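Teichoic acid biosynthesis protein F (Staphylococcus epidermidis, PDB 3L7I) is a teichoic acid biosynthesis protein whose modelled part contains two Rossmann-like domains of the GT-B type. Local coordinates at residues N335-Y341 with N407-Y412; T442-T446 with G508-N512; Y577-M583 with N598-S604; L451-M455 with K469-N473. All coordinates share one frame; numbering follows the deposited sequence.

Contact 1: residues N335-Y341 with N407-Y412; sequences NKERSLY and NSAEYY
Glu337 faces Ala409 and Tyr341 faces Tyr412 where the first turns of helices 336-344 and 409-417 run beside each other, with CA separations of 5.7 Å from Glu337 to Ala409 and 6.1 Å from Tyr341 to Tyr412. Alanine at the first of these pairs leaves room for the longer acid: Glu337 OE1 lies 3.7 Å from Ala409 CB. The second pair is aromatic. CG of Tyr412 lies anti to its carbonyl carbon (chi1 -69°), which sends the ring across toward helix 336-344, where Arg338 CA sits over one face, 4.1 Å from the ring centroid, in a CH-pi contact. Tyr411 of the same helix turn lies against the opposite face, its CD2 above the ring centre, so the phenol is held flat between two neighbours. The Tyr341 and Tyr412 rings meet obliquely, their planes 38° apart, and Tyr341 CD1 approaches Tyr412 CB. Tyrosine suits the buried position of Tyr341 because its hydroxyl has a polar partner there, Asn432 N. The Arg338 guanidinium lies beyond the ring packing, with Asn335 OD1 over one of its faces and a cation-pi contact to Tyr430. Ser408 begins the second helix as its N-cap, accepting a weak bond from Tyr411 N. The arrangement is helix-helix packing in the first Rossmann-like domain of a GT-B fold, one partner directly following strand 402-405.

Contact 2: residues T442-T446 with G508-N512; sequences TWHGT and GYPRN
Tyr509 reaches from one loop to the backbone of Thr442-Thr446 on another, both loops following parallel strands (438-441 and 504-506) of the first Rossmann-like sheet in this GT-B fold. The tight part is the phenol. Its OH takes a weak hydrogen bond from Gly445 N, 2.8 Å long but bent to 137° at the hydrogen, and it also lies near the plane of the Trp443 ring, at the edge. Tyrosine suits this buried place: a flat ring can slot beside a turning main chain and still offer an oxygen to a peptide N-H. Gly445 suits it too, since its backbone angles (phi 134°, psi 149°) would jam a CB against the preceding carbonyl oxygen.

Beside the ring comes Arg511, whose chain kinks twice along its length and brings NH1 to 2.8 Å from His444 O, while Tyr509 CD2 lies over one face of the guanidinium. Its charge is answered by salt bridges to Asp367, starting helix 367-379 by the first sheet, and Asp629, in helix 626-630 by the second; these would be expected to fix the guanidinium's rotation and are consistent with the arginine spanning the cleft between the domains.

The looser side is formed by the partly exposed Trp443 and His444, whose rings overlap each other off-centre, His444 CE1 lying 3.3 Å above the indole plane. His444 ND1 is hydrogen-bonded to Asn424 O, and a bound sulfate, probably from the crystallisation liquor, is about 6 Å from this side chain. Back at the tight end, Thr442 O lies in the plane of the Tyr509 ring, facing its CE1 edge.

Contact 3: residues Y577-M583 with N598-S604; sequences YVILLRM and NFAIDVS
Ile579, Leu580 and Leu581 pair with Ala600, Ile601 and Asp602 as parallel strands, their short axes 26° apart and 4.9 Å at closest approach. The exchange alternates as parallel pairing requires: Ile579 N gives to Phe599 O, Ile579 O accepts from Ile601 N, Leu581 N gives to Ile601 O, and Leu581 O accepts from Val603 N.

On one face the small Ala600 lets Ile579 settle close, with Ile579 CG2 3.6 Å from Ala600 CB. The same methyl stands over the Phe599 ring in a CH-pi contact, 4.3 Å from its centroid. On the other face Leu580 and Ile601, apolar as suits a buried sheet face, with Ile601 also beta-branched, which favours the extended backbone, lie side by side and point the same way, Leu580 CD2 touching Ile601 CG1 at 3.9 Å.

At the C-terminal ends of the strands the chemistry turns polar. Asp602 OD1 makes an Asx turn with Ser604 N (2.9 Å) and also accepts from Ser604 OG (2.7 Å) through its syn lone pair. Two donors thus grip one oxygen and orient the serine, whose OG in turn receives Met583 N at 3.0 Å. Arg582 points NE and NH2 in plane at Val603 O, both weakly.

The pair belongs to a beta-alpha-beta unit, strand 577-581, helix 585-588, strand 600-602, with 600-602 outermost within this chain in the second Rossmann-like sheet. Strand 577-581 is also paired with strand 539-543; Leu569 of helix 566-573 packs on Ile579 and Phe599, while Leu612 of helix 609-614 meets Leu580 and Val603.

Contact 4: residues L451-M455 with K469-N473; sequences LANDM and KRNFN
Lys469 NZ donates to Met455 O at 3.1 Å, nearly along the C=O axis (167°), and makes a weaker bond to Asn453 O at 3.4 Å. These bonds join the loop after strand 438-441 to helix 465-476, both belonging to the first Rossmann-like domain of the GT-B fold. Lysine suits the task: with CG anti to the carbonyl carbon (chi1 -66°), the chain runs out extended and carries the ammonium from the helix to two carbonyls of a short turn. The turn itself is 3-10 at Asn453-Asp454, where backbone bonds of Asp454 N to Leu451 O and Met455 N to Ala452 O leave the carbonyls of Asn453 and Met455 available to the lysine. The methylenes of the chain are used as well, with Lys469 CE 3.7 Å from Ala452 O, and the Asn453 side chain crosses the lysine at about a right angle, its OD1 beside CD.

The turn is also tied to its surroundings: Asn453 ND2 bonds to Ser495 O, and Asp454 OD2 to the hydroxyl of Tyr655.

One helical turn on from Lys469, Phe472 supplies the apolar half of the contact. Its ring is also engaged by Arg426 in a cation-pi interaction. Alanine at 452 is small enough to sit directly over the centre of this ring, its methyl acting as a CH-pi donor: Ala452 CB lies 4.0 Å from the Phe472 ring centroid, only 3° off the ring normal.

In the fold
Contact 2 is the buried one, its centre about 7 Å from the centre of the chain, while contacts 1, 3 and 4 lie farther out and are partly buried. Contacts 1, 2 and 4 involve helices or loops around the seven-stranded sheet; contact 3 alone is strand pairing, at an edge, within this chain, of the six-stranded sheet. Contacts 2 and 4 share the region after strand 438-441 and touch through Trp443, which packs on Leu451 and Phe472. Chemistry follows place: tyrosine rings with a polar rim in contact 1, a phenol and an arginine in contact 2, backbone bonds backed by apolar faces in contact 3, and a lysine on carbonyls in contact 4.

Contact 1: residues N335-Y341 with N407-Y412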
loop_
_atom_site.group_PDB
_atom_site.type_symbol
_atom_site.label_atom_id
_atom_site.label_comp_id
_atom_site.label_asym_id
_atom_site.label_seq_id
_atom_site.Cartn_x
_atom_site.Cartn_y
_atom_site.Cartn_z
ATOM N N ASN A 335 13.226 -0.112 14.657
ATOM C CA ASN A 335 14.050 -0.708 13.626
ATOM C C ASN A 335 14.048 0.145 12.366
ATOM O O ASN A 335 14.542 -0.261 11.303
ATOM C CB ASN A 335 13.565 -2.111 13.306
ATOM C CG ASN A 335 14.157 -3.147 14.223
ATOM O OD1 ASN A 335 15.047 -2.861 15.019
ATOM N ND2 ASN A 335 13.667 -4.370 14.111
ATOM N N LYS A 336 13.483 1.335 12.475
ATOM C CA LYS A 336 13.486 2.195 11.322
ATOM C C LYS A 336 14.939 2.498 10.904
ATOM O O LYS A 336 15.238 2.590 9.703
ATOM C CB LYS A 336 12.652 3.445 11.568
ATOM C CG LYS A 336 13.400 4.643 12.033
ATOM C CD LYS A 336 12.464 5.550 12.788
ATOM C CE LYS A 336 13.143 6.840 13.169
ATOM N NZ LYS A 336 12.112 7.883 13.467
ATOM N N GLU A 337 15.851 2.596 11.867
ATOM C CA GLU A 337 17.233 2.906 11.505
ATOM C C GLU A 337 17.825 1.799 10.642
ATOM O O GLU A 337 18.638 2.032 9.749
ATOM C CB GLU A 337 18.083 3.192 12.743
ATOM C CG GLU A 337 17.733 4.512 13.412
ATOM C CD GLU A 337 17.846 5.722 12.459
ATOM O OE1 GLU A 337 18.455 5.593 11.361
ATOM O OE2 GLU A 337 17.326 6.816 12.803
ATOM N N ARG A 338 17.364 0.589 10.898
ATOM C CA ARG A 338 17.879 -0.597 10.239
ATOM C C ARG A 338 17.322 -0.788 8.825
ATOM O O ARG A 338 18.057 -1.171 7.915
ATOM C CB ARG A 338 17.539 -1.807 11.098
ATOM C CG ARG A 338 18.140 -3.092 10.642
ATOM C CD ARG A 338 18.603 -3.847 11.855
ATOM N NE ARG A 338 17.561 -4.686 12.431
ATOM C CZ ARG A 338 17.533 -5.079 13.700
ATOM N NH1 ARG A 338 18.473 -4.678 14.550
ATOM N NH2 ARG A 338 16.547 -5.867 14.112
ATOM N N SER A 339 16.021 -0.547 8.645
ATOM C CA SER A 339 15.420 -0.693 7.319
ATOM C C SER A 339 15.953 0.385 6.372
ATOM O O SER A 339 16.140 0.148 5.175
ATOM C CB SER A 339 13.905 -0.651 7.394
ATOM O OG SER A 339 13.502 0.396 8.234
ATOM N N LEU A 340 16.208 1.567 6.916
ATOM C CA LEU A 340 16.824 2.600 6.110
ATOM C C LEU A 340 18.204 2.144 5.634
ATOM O O LEU A 340 18.544 2.270 4.457
ATOM C CB LEU A 340 16.927 3.900 6.885
ATOM C CG LEU A 340 17.781 4.941 6.169
ATOM C CD1 LEU A 340 17.317 5.143 4.716
ATOM C CD2 LEU A 340 17.790 6.262 6.964
ATOM N N TYR A 341 18.984 1.592 6.557
ATOM C CA TYR A 341 20.334 1.133 6.259
ATOM C C TYR A 341 20.317 0.016 5.231
ATOM O O TYR A 341 21.129 0.015 4.314
ATOM C CB TYR A 341 21.020 0.676 7.546
ATOM C CG TYR A 341 22.046 -0.402 7.355
ATOM C CD1 TYR A 341 23.369 -0.087 7.082
ATOM C CD2 TYR A 341 21.698 -1.734 7.464
ATOM C CE1 TYR A 341 24.315 -1.071 6.901
ATOM C CE2 TYR A 341 22.636 -2.733 7.285
ATOM C CZ TYR A 341 23.947 -2.393 7.005
ATOM O OH TYR A 341 24.891 -3.375 6.830
ATOM N N ASN A 407 22.571 -0.029 16.813
ATOM C CA ASN A 407 21.250 0.233 16.263
ATOM C C ASN A 407 20.897 1.680 16.039
ATOM O O ASN A 407 19.724 2.030 15.934
ATOM C CB ASN A 407 20.184 -0.397 17.125
ATOM C CG ASN A 407 19.863 -1.773 16.674
ATOM O OD1 ASN A 407 18.861 -1.984 15.964
ATOM N ND2 ASN A 407 20.744 -2.734 17.016
ATOM N N SER A 408 21.920 2.515 15.966
ATOM C CA SER A 408 21.736 3.929 15.714
ATOM C C SER A 408 22.183 4.231 14.298
ATOM O O SER A 408 22.826 3.404 13.639
ATOM C CB SER A 408 22.513 4.759 16.735
ATOM O OG SER A 408 23.896 4.541 16.597
ATOM N N ALA A 409 21.819 5.405 13.804
ATOM C CA ALA A 409 22.152 5.730 12.429
ATOM C C ALA A 409 23.666 5.576 12.226
ATOM O O ALA A 409 24.121 5.021 11.218
ATOM C CB ALA A 409 21.694 7.117 12.104
ATOM N N GLU A 410 24.430 6.042 13.214
ATOM C CA GLU A 410 25.882 6.071 13.120
ATOM C C GLU A 410 26.442 4.670 13.109
ATOM O O GLU A 410 27.477 4.423 12.487
ATOM C CB GLU A 410 26.497 6.851 14.277
ATOM C CG GLU A 410 26.353 8.348 14.183
ATOM C CD GLU A 410 25.089 8.878 14.843
ATOM O OE1 GLU A 410 24.138 8.086 15.061
ATOM O OE2 GLU A 410 25.059 10.098 15.144
ATOM N N TYR A 411 25.766 3.768 13.823
ATOM C CA TYR A 411 26.141 2.356 13.884
ATOM C C TYR A 411 26.051 1.772 12.493
ATOM O O TYR A 411 27.004 1.184 12.000
ATOM C CB TYR A 411 25.203 1.608 14.831
ATOM C CG TYR A 411 25.431 0.105 14.969
ATOM C CD1 TYR A 411 26.526 -0.391 15.663
ATOM C CD2 TYR A 411 24.523 -0.810 14.457
ATOM C CE1 TYR A 411 26.726 -1.726 15.816
ATOM C CE2 TYR A 411 24.720 -2.167 14.606
ATOM C CZ TYR A 411 25.819 -2.620 15.295
ATOM O OH TYR A 411 26.039 -3.981 15.466
ATOM N N TYR A 412 24.904 1.968 11.851
ATOM C CA TYR A 412 24.699 1.430 10.513
ATOM C C TYR A 412 25.660 2.029 9.485
ATOM O O TYR A 412 26.212 1.302 8.652
ATOM C CB TYR A 412 23.223 1.529 10.104
ATOM C CG TYR A 412 22.399 0.582 10.944
ATOM C CD1 TYR A 412 22.507 -0.801 10.758
ATOM C CD2 TYR A 412 21.576 1.044 11.966
ATOM C CE1 TYR A 412 21.803 -1.677 11.531
ATOM C CE2 TYR A 412 20.861 0.162 12.749
ATOM C CZ TYR A 412 20.982 -1.199 12.531
ATOM O OH TYR A 412 20.290 -2.111 13.311
#

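Contact 2: residues T442-T446 with G508-N512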
loop_
_atom_site.group_PDB
_atom_site.type_symbol
_atom_site.label_atom_id
_atom_site.label_comp_id
_atom_site.label_asym_id
_atom_site.label_seq_id
_atom_site.Cartn_x
_atom_site.Cartn_y
_atom_site.Cartn_z
ATOM N N THR A 442 38.200 -12.968 15.439
ATOM C CA THR A 442 39.311 -13.340 16.287
ATOM C C THR A 442 38.874 -14.500 17.119
ATOM O O THR A 442 39.699 -15.251 17.636
ATOM C CB THR A 442 39.663 -12.201 17.199
ATOM O OG1 THR A 442 38.581 -11.993 18.114
ATOM C CG2 THR A 442 39.844 -10.938 16.389
ATOM N N TRP A 443 37.552 -14.646 17.214
ATOM C CA TRP A 443 36.890 -15.468 18.242
ATOM C C TRP A 443 37.491 -15.173 19.624
ATOM O O TRP A 443 38.255 -14.225 19.777
ATOM C CB TRP A 443 36.905 -16.971 17.901
ATOM C CG TRP A 443 35.858 -17.755 18.646
ATOM C CD1 TRP A 443 36.069 -18.752 19.535
ATOM C CD2 TRP A 443 34.436 -17.574 18.575
ATOM N NE1 TRP A 443 34.871 -19.212 20.022
ATOM C CE2 TRP A 443 33.855 -18.503 19.453
ATOM C CE3 TRP A 443 33.602 -16.710 17.854
ATOM C CZ2 TRP A 443 32.485 -18.600 19.632
ATOM C CZ3 TRP A 443 32.230 -16.811 18.034
ATOM C CH2 TRP A 443 31.688 -17.754 18.912
ATOM N N HIS A 444 37.153 -15.954 20.631
ATOM C CA HIS A 444 37.569 -15.597 21.975
ATOM C C HIS A 444 37.997 -16.809 22.794
ATOM O O HIS A 444 37.580 -16.961 23.942
ATOM C CB HIS A 444 36.415 -14.895 22.690
ATOM C CG HIS A 444 35.129 -15.637 22.568
ATOM N ND1 HIS A 444 34.134 -15.257 21.703
ATOM C CD2 HIS A 444 34.712 -16.787 23.145
ATOM C CE1 HIS A 444 33.130 -16.117 21.779
ATOM N NE2 HIS A 444 33.461 -17.056 22.640
ATOM N N GLY A 445 38.804 -17.690 22.227
ATOM C CA GLY A 445 39.382 -18.725 23.062
ATOM C C GLY A 445 39.376 -20.155 22.577
ATOM O O GLY A 445 38.472 -20.575 21.863
ATOM N N THR A 446 40.402 -20.895 22.985
ATOM C CA THR A 446 40.521 -22.302 22.666
ATOM C C THR A 446 39.334 -23.038 23.253
ATOM O O THR A 446 39.076 -22.926 24.451
ATOM C CB THR A 446 41.807 -22.924 23.263
ATOM O OG1 THR A 446 42.970 -22.387 22.613
ATOM C CG2 THR A 446 41.786 -24.424 23.077
ATOM N N GLY A 508 47.804 -16.980 17.194
ATOM C CA GLY A 508 47.642 -16.770 18.624
ATOM C C GLY A 508 46.782 -15.553 18.871
ATOM O O GLY A 508 46.542 -14.760 17.967
ATOM N N TYR A 509 46.302 -15.400 20.097
ATOM C CA TYR A 509 45.375 -14.316 20.424
ATOM C C TYR A 509 46.078 -12.988 20.696
ATOM O O TYR A 509 47.029 -12.911 21.480
ATOM C CB TYR A 509 44.492 -14.707 21.605
ATOM C CG TYR A 509 43.429 -15.685 21.223
ATOM C CD1 TYR A 509 42.576 -15.400 20.174
ATOM C CD2 TYR A 509 43.269 -16.888 21.899
ATOM C CE1 TYR A 509 41.593 -16.272 19.792
ATOM C CE2 TYR A 509 42.275 -17.780 21.523
ATOM C CZ TYR A 509 41.438 -17.460 20.459
ATOM O OH TYR A 509 40.433 -18.299 20.023
ATOM N N PRO A 510 45.619 -11.933 20.023
ATOM C CA PRO A 510 46.202 -10.623 20.307
ATOM C C PRO A 510 46.106 -10.302 21.796
ATOM O O PRO A 510 47.008 -9.666 22.352
ATOM C CB PRO A 510 45.320 -9.683 19.479
ATOM C CG PRO A 510 44.964 -10.506 18.296
ATOM C CD PRO A 510 44.742 -11.905 18.844
ATOM N N ARG A 511 45.021 -10.755 22.427
ATOM C CA ARG A 511 44.741 -10.467 23.829
ATOM C C ARG A 511 45.755 -11.160 24.709
ATOM O O ARG A 511 45.895 -10.828 25.890
ATOM C CB ARG A 511 43.369 -11.002 24.199
ATOM C CG ARG A 511 43.224 -12.451 23.827
ATOM C CD ARG A 511 42.649 -13.275 24.935
ATOM N NE ARG A 511 41.267 -13.614 24.639
ATOM C CZ ARG A 511 40.709 -14.794 24.920
ATOM N NH1 ARG A 511 39.430 -15.015 24.600
ATOM N NH2 ARG A 511 41.427 -15.751 25.512
ATOM N N ASN A 512 46.440 -12.143 24.127
ATOM C CA ASN A 512 47.435 -12.930 24.843
ATOM C C ASN A 512 48.835 -12.329 24.740
ATOM O O ASN A 512 49.725 -12.706 25.500
ATOM C CB ASN A 512 47.435 -14.385 24.358
ATOM C CG ASN A 512 46.276 -15.211 24.930
ATOM O OD1 ASN A 512 45.601 -14.792 25.865
ATOM N ND2 ASN A 512 46.051 -16.401 24.355
#

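Contact 3: residues Y577-M583 with N598-S604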
loop_
_atom_site.group_PDB
_atom_site.type_symbol
_atom_site.label_atom_id
_atom_site.label_comp_id
_atom_site.label_asym_id
_atom_site.label_seq_id
_atom_site.Cartn_x
_atom_site.Cartn_y
_atom_site.Cartn_z
ATOM N N TYR A 577 48.793 -15.446 51.170
ATOM C CA TYR A 577 48.081 -15.230 49.913
ATOM C C TYR A 577 46.961 -14.205 49.960
ATOM O O TYR A 577 46.374 -13.898 51.001
ATOM C CB TYR A 577 47.463 -16.537 49.426
ATOM C CG TYR A 577 48.449 -17.564 48.952
ATOM C CD1 TYR A 577 48.866 -17.589 47.626
ATOM C CD2 TYR A 577 48.955 -18.525 49.827
ATOM C CE1 TYR A 577 49.771 -18.536 47.191
ATOM C CE2 TYR A 577 49.854 -19.474 49.404
ATOM C CZ TYR A 577 50.262 -19.480 48.082
ATOM O OH TYR A 577 51.166 -20.431 47.648
ATOM N N VAL A 578 46.644 -13.704 48.785
ATOM C CA VAL A 578 45.406 -13.001 48.603
ATOM C C VAL A 578 44.694 -13.708 47.439
ATOM O O VAL A 578 45.351 -14.190 46.508
ATOM C CB VAL A 578 45.698 -11.535 48.355
ATOM C CG1 VAL A 578 45.710 -11.233 46.866
ATOM C CG2 VAL A 578 44.703 -10.704 49.084
ATOM N N ILE A 579 43.374 -13.834 47.486
ATOM C CA ILE A 579 42.693 -14.567 46.408
ATOM C C ILE A 579 41.748 -13.701 45.550
ATOM O O ILE A 579 40.859 -13.020 46.085
ATOM C CB ILE A 579 41.955 -15.807 46.956
ATOM C CG1 ILE A 579 41.405 -16.647 45.822
ATOM C CG2 ILE A 579 40.842 -15.416 47.925
ATOM C CD1 ILE A 579 40.644 -17.867 46.357
ATOM N N LEU A 580 41.951 -13.701 44.231
ATOM C CA LEU A 580 41.084 -12.909 43.342
ATOM C C LEU A 580 39.905 -13.732 42.845
ATOM O O LEU A 580 40.102 -14.772 42.204
ATOM C CB LEU A 580 41.866 -12.358 42.152
ATOM C CG LEU A 580 43.175 -11.648 42.481
ATOM C CD1 LEU A 580 43.809 -11.005 41.265
ATOM C CD2 LEU A 580 42.906 -10.619 43.557
ATOM N N LEU A 581 38.687 -13.285 43.148
ATOM C CA LEU A 581 37.490 -14.007 42.728
ATOM C C LEU A 581 36.909 -13.404 41.443
ATOM O O LEU A 581 36.381 -12.278 41.449
ATOM C CB LEU A 581 36.427 -13.996 43.831
ATOM C CG LEU A 581 36.841 -14.413 45.238
ATOM C CD1 LEU A 581 35.676 -14.300 46.207
ATOM C CD2 LEU A 581 37.415 -15.829 45.275
ATOM N N ARG A 582 37.005 -14.150 40.346
ATOM C CA ARG A 582 36.429 -13.721 39.086
ATOM C C ARG A 582 35.178 -14.522 38.771
ATOM O O ARG A 582 35.254 -15.602 38.190
ATOM C CB ARG A 582 37.452 -13.868 37.962
ATOM C CG ARG A 582 36.867 -13.612 36.576
ATOM C CD ARG A 582 37.798 -12.810 35.682
ATOM N NE ARG A 582 37.468 -11.401 35.759
ATOM C CZ ARG A 582 37.179 -10.643 34.709
ATOM N NH1 ARG A 582 37.222 -11.143 33.477
ATOM N NH2 ARG A 582 36.878 -9.366 34.896
ATOM N N MET A 583 34.026 -13.978 39.129
ATOM C CA MET A 583 32.758 -14.691 39.012
ATOM C C MET A 583 31.851 -14.125 37.932
ATOM O O MET A 583 32.034 -12.998 37.500
ATOM C CB MET A 583 32.017 -14.583 40.340
ATOM C CG MET A 583 32.950 -14.499 41.527
ATOM S SD MET A 583 33.598 -16.141 41.830
ATOM C CE MET A 583 32.162 -16.872 42.623
ATOM N N ASN A 598 40.888 -7.506 52.213
ATOM C CA ASN A 598 42.345 -7.654 52.055
ATOM C C ASN A 598 42.772 -9.103 51.912
ATOM O O ASN A 598 43.969 -9.397 51.824
ATOM C CB ASN A 598 43.100 -7.028 53.231
ATOM C CG ASN A 598 42.947 -5.525 53.282
ATOM O OD1 ASN A 598 43.011 -4.849 52.253
ATOM N ND2 ASN A 598 42.747 -4.988 54.484
ATOM N N PHE A 599 41.796 -10.009 51.924
ATOM C CA PHE A 599 42.094 -11.407 51.661
ATOM C C PHE A 599 41.501 -11.865 50.347
ATOM O O PHE A 599 42.228 -12.283 49.463
ATOM C CB PHE A 599 41.649 -12.337 52.795
ATOM C CG PHE A 599 41.776 -13.792 52.433
ATOM C CD1 PHE A 599 42.981 -14.288 51.955
ATOM C CD2 PHE A 599 40.692 -14.642 52.512
ATOM C CE1 PHE A 599 43.101 -15.599 51.593
ATOM C CE2 PHE A 599 40.810 -15.949 52.150
ATOM C CZ PHE A 599 42.017 -16.435 51.693
ATOM N N ALA A 600 40.176 -11.801 50.242
ATOM C CA ALA A 600 39.469 -12.146 49.010
ATOM C C ALA A 600 38.870 -10.899 48.368
ATOM O O ALA A 600 37.973 -10.266 48.926
ATOM C CB ALA A 600 38.392 -13.187 49.279
ATOM N N ILE A 601 39.393 -10.547 47.200
ATOM C CA ILE A 601 38.992 -9.332 46.499
ATOM C C ILE A 601 38.102 -9.710 45.331
ATOM O O ILE A 601 38.438 -10.620 44.571
ATOM C CB ILE A 601 40.214 -8.621 45.875
ATOM C CG1 ILE A 601 41.496 -8.876 46.690
ATOM C CG2 ILE A 601 39.918 -7.162 45.632
ATOM C CD1 ILE A 601 41.422 -8.464 48.136
ATOM N N ASP A 602 36.985 -9.017 45.157
ATOM C CA ASP A 602 36.121 -9.317 44.023
ATOM C C ASP A 602 36.643 -8.603 42.808
ATOM O O ASP A 602 36.825 -7.384 42.820
ATOM C CB ASP A 602 34.685 -8.896 44.279
ATOM C CG ASP A 602 33.754 -9.380 43.201
ATOM O OD1 ASP A 602 34.258 -9.691 42.111
ATOM O OD2 ASP A 602 32.530 -9.466 43.436
ATOM N N VAL A 603 36.890 -9.356 41.750
ATOM C CA VAL A 603 37.576 -8.796 40.611
ATOM C C VAL A 603 36.792 -9.068 39.322
ATOM O O VAL A 603 37.349 -9.077 38.221
ATOM C CB VAL A 603 38.997 -9.360 40.565
ATOM C CG1 VAL A 603 39.007 -10.770 39.995
ATOM C CG2 VAL A 603 39.911 -8.452 39.794
ATOM N N SER A 604 35.477 -9.251 39.482
ATOM C CA SER A 604 34.588 -9.729 38.418
ATOM C C SER A 604 34.299 -8.667 37.382
ATOM O O SER A 604 33.959 -8.982 36.246
ATOM C CB SER A 604 33.255 -10.184 39.003
ATOM O OG SER A 604 33.440 -11.136 40.028
#

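Contact 4: residues L451-M455 with K469-N473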
loop_
_atom_site.group_PDB
_atom_site.type_symbol
_atom_site.label_atom_id
_atom_site.label_comp_id
_atom_site.label_asym_id
_atom_site.label_seq_id
_atom_site.Cartn_x
_atom_site.Cartn_y
_atom_site.Cartn_z
ATOM N N LEU A 451 30.885 -26.688 20.424
ATOM C CA LEU A 451 30.066 -25.553 19.963
ATOM C C LEU A 451 29.680 -25.610 18.489
ATOM O O LEU A 451 30.346 -26.268 17.687
ATOM C CB LEU A 451 30.769 -24.207 20.222
ATOM C CG LEU A 451 32.271 -24.042 19.963
ATOM C CD1 LEU A 451 32.822 -25.088 19.019
ATOM C CD2 LEU A 451 32.533 -22.660 19.442
ATOM N N ALA A 452 28.623 -24.887 18.135
ATOM C CA ALA A 452 28.223 -24.728 16.738
ATOM C C ALA A 452 27.853 -26.075 16.083
ATOM O O ALA A 452 26.971 -26.776 16.572
ATOM C CB ALA A 452 29.306 -24.008 15.957
ATOM N N ASN A 453 28.511 -26.433 14.982
ATOM C CA ASN A 453 28.191 -27.673 14.280
ATOM C C ASN A 453 28.232 -28.915 15.198
ATOM O O ASN A 453 27.510 -29.907 14.995
ATOM C CB ASN A 453 29.162 -27.866 13.126
ATOM C CG ASN A 453 28.538 -28.598 11.966
ATOM O OD1 ASN A 453 27.339 -28.884 11.967
ATOM N ND2 ASN A 453 29.346 -28.894 10.955
ATOM N N ASP A 454 29.070 -28.830 16.224
ATOM C CA ASP A 454 29.457 -29.990 17.003
ATOM C C ASP A 454 28.526 -30.282 18.155
ATOM O O ASP A 454 28.590 -31.363 18.728
ATOM C CB ASP A 454 30.896 -29.842 17.501
ATOM C CG ASP A 454 31.910 -29.954 16.373
ATOM O OD1 ASP A 454 31.462 -30.207 15.229
ATOM O OD2 ASP A 454 33.139 -29.804 16.617
ATOM N N MET A 455 27.657 -29.342 18.504
ATOM C CA MET A 455 26.687 -29.620 19.551
ATOM C C MET A 455 25.711 -30.674 19.062
ATOM O O MET A 455 25.369 -30.704 17.876
ATOM C CB MET A 455 25.942 -28.363 19.937
ATOM C CG MET A 455 26.838 -27.321 20.532
ATOM S SD MET A 455 25.887 -26.042 21.351
ATOM C CE MET A 455 27.221 -24.933 21.837
ATOM N N LYS A 469 22.005 -23.923 14.089
ATOM C CA LYS A 469 23.157 -24.227 13.258
ATOM C C LYS A 469 23.086 -23.542 11.886
ATOM O O LYS A 469 24.098 -23.042 11.389
ATOM C CB LYS A 469 23.351 -25.751 13.122
ATOM C CG LYS A 469 23.728 -26.448 14.430
ATOM C CD LYS A 469 24.246 -27.853 14.182
ATOM C CE LYS A 469 24.076 -28.757 15.400
ATOM N NZ LYS A 469 24.150 -30.201 15.043
ATOM N N ARG A 470 21.910 -23.515 11.272
ATOM C CA ARG A 470 21.784 -22.803 10.012
ATOM C C ARG A 470 22.250 -21.361 10.185
ATOM O O ARG A 470 23.029 -20.854 9.386
ATOM C CB ARG A 470 20.348 -22.832 9.467
ATOM C CG ARG A 470 20.020 -21.668 8.514
ATOM C CD ARG A 470 18.856 -21.941 7.575
ATOM N NE ARG A 470 17.524 -21.708 8.156
ATOM C CZ ARG A 470 17.123 -20.548 8.691
ATOM N NH1 ARG A 470 17.957 -19.516 8.760
ATOM N NH2 ARG A 470 15.890 -20.423 9.179
ATOM N N ASN A 471 21.775 -20.699 11.232
ATOM C CA ASN A 471 22.113 -19.303 11.443
ATOM C C ASN A 471 23.570 -19.110 11.778
ATOM O O ASN A 471 24.172 -18.115 11.377
ATOM C CB ASN A 471 21.256 -18.690 12.540
ATOM C CG ASN A 471 19.856 -18.391 12.073
ATOM O OD1 ASN A 471 19.614 -18.191 10.877
ATOM N ND2 ASN A 471 18.912 -18.374 13.013
ATOM N N PHE A 472 24.132 -20.053 12.528
ATOM C CA PHE A 472 25.515 -19.952 12.920
ATOM C C PHE A 472 26.328 -20.136 11.651
ATOM O O PHE A 472 27.375 -19.516 11.455
ATOM C CB PHE A 472 25.854 -21.035 13.937
ATOM C CG PHE A 472 26.935 -20.650 14.896
ATOM C CD1 PHE A 472 28.165 -20.215 14.439
ATOM C CD2 PHE A 472 26.727 -20.733 16.255
ATOM C CE1 PHE A 472 29.156 -19.859 15.318
ATOM C CE2 PHE A 472 27.722 -20.381 17.142
ATOM C CZ PHE A 472 28.932 -19.951 16.672
ATOM N N ASN A 473 25.834 -20.984 10.771
ATOM C CA ASN A 473 26.549 -21.285 9.557
ATOM C C ASN A 473 26.574 -20.055 8.682
ATOM O O ASN A 473 27.571 -19.790 8.017
ATOM C CB ASN A 473 25.896 -22.474 8.833
ATOM C CG ASN A 473 26.668 -22.898 7.598
ATOM O OD1 ASN A 473 27.745 -22.360 7.312
ATOM N ND2 ASN A 473 26.122 -23.855 6.856
#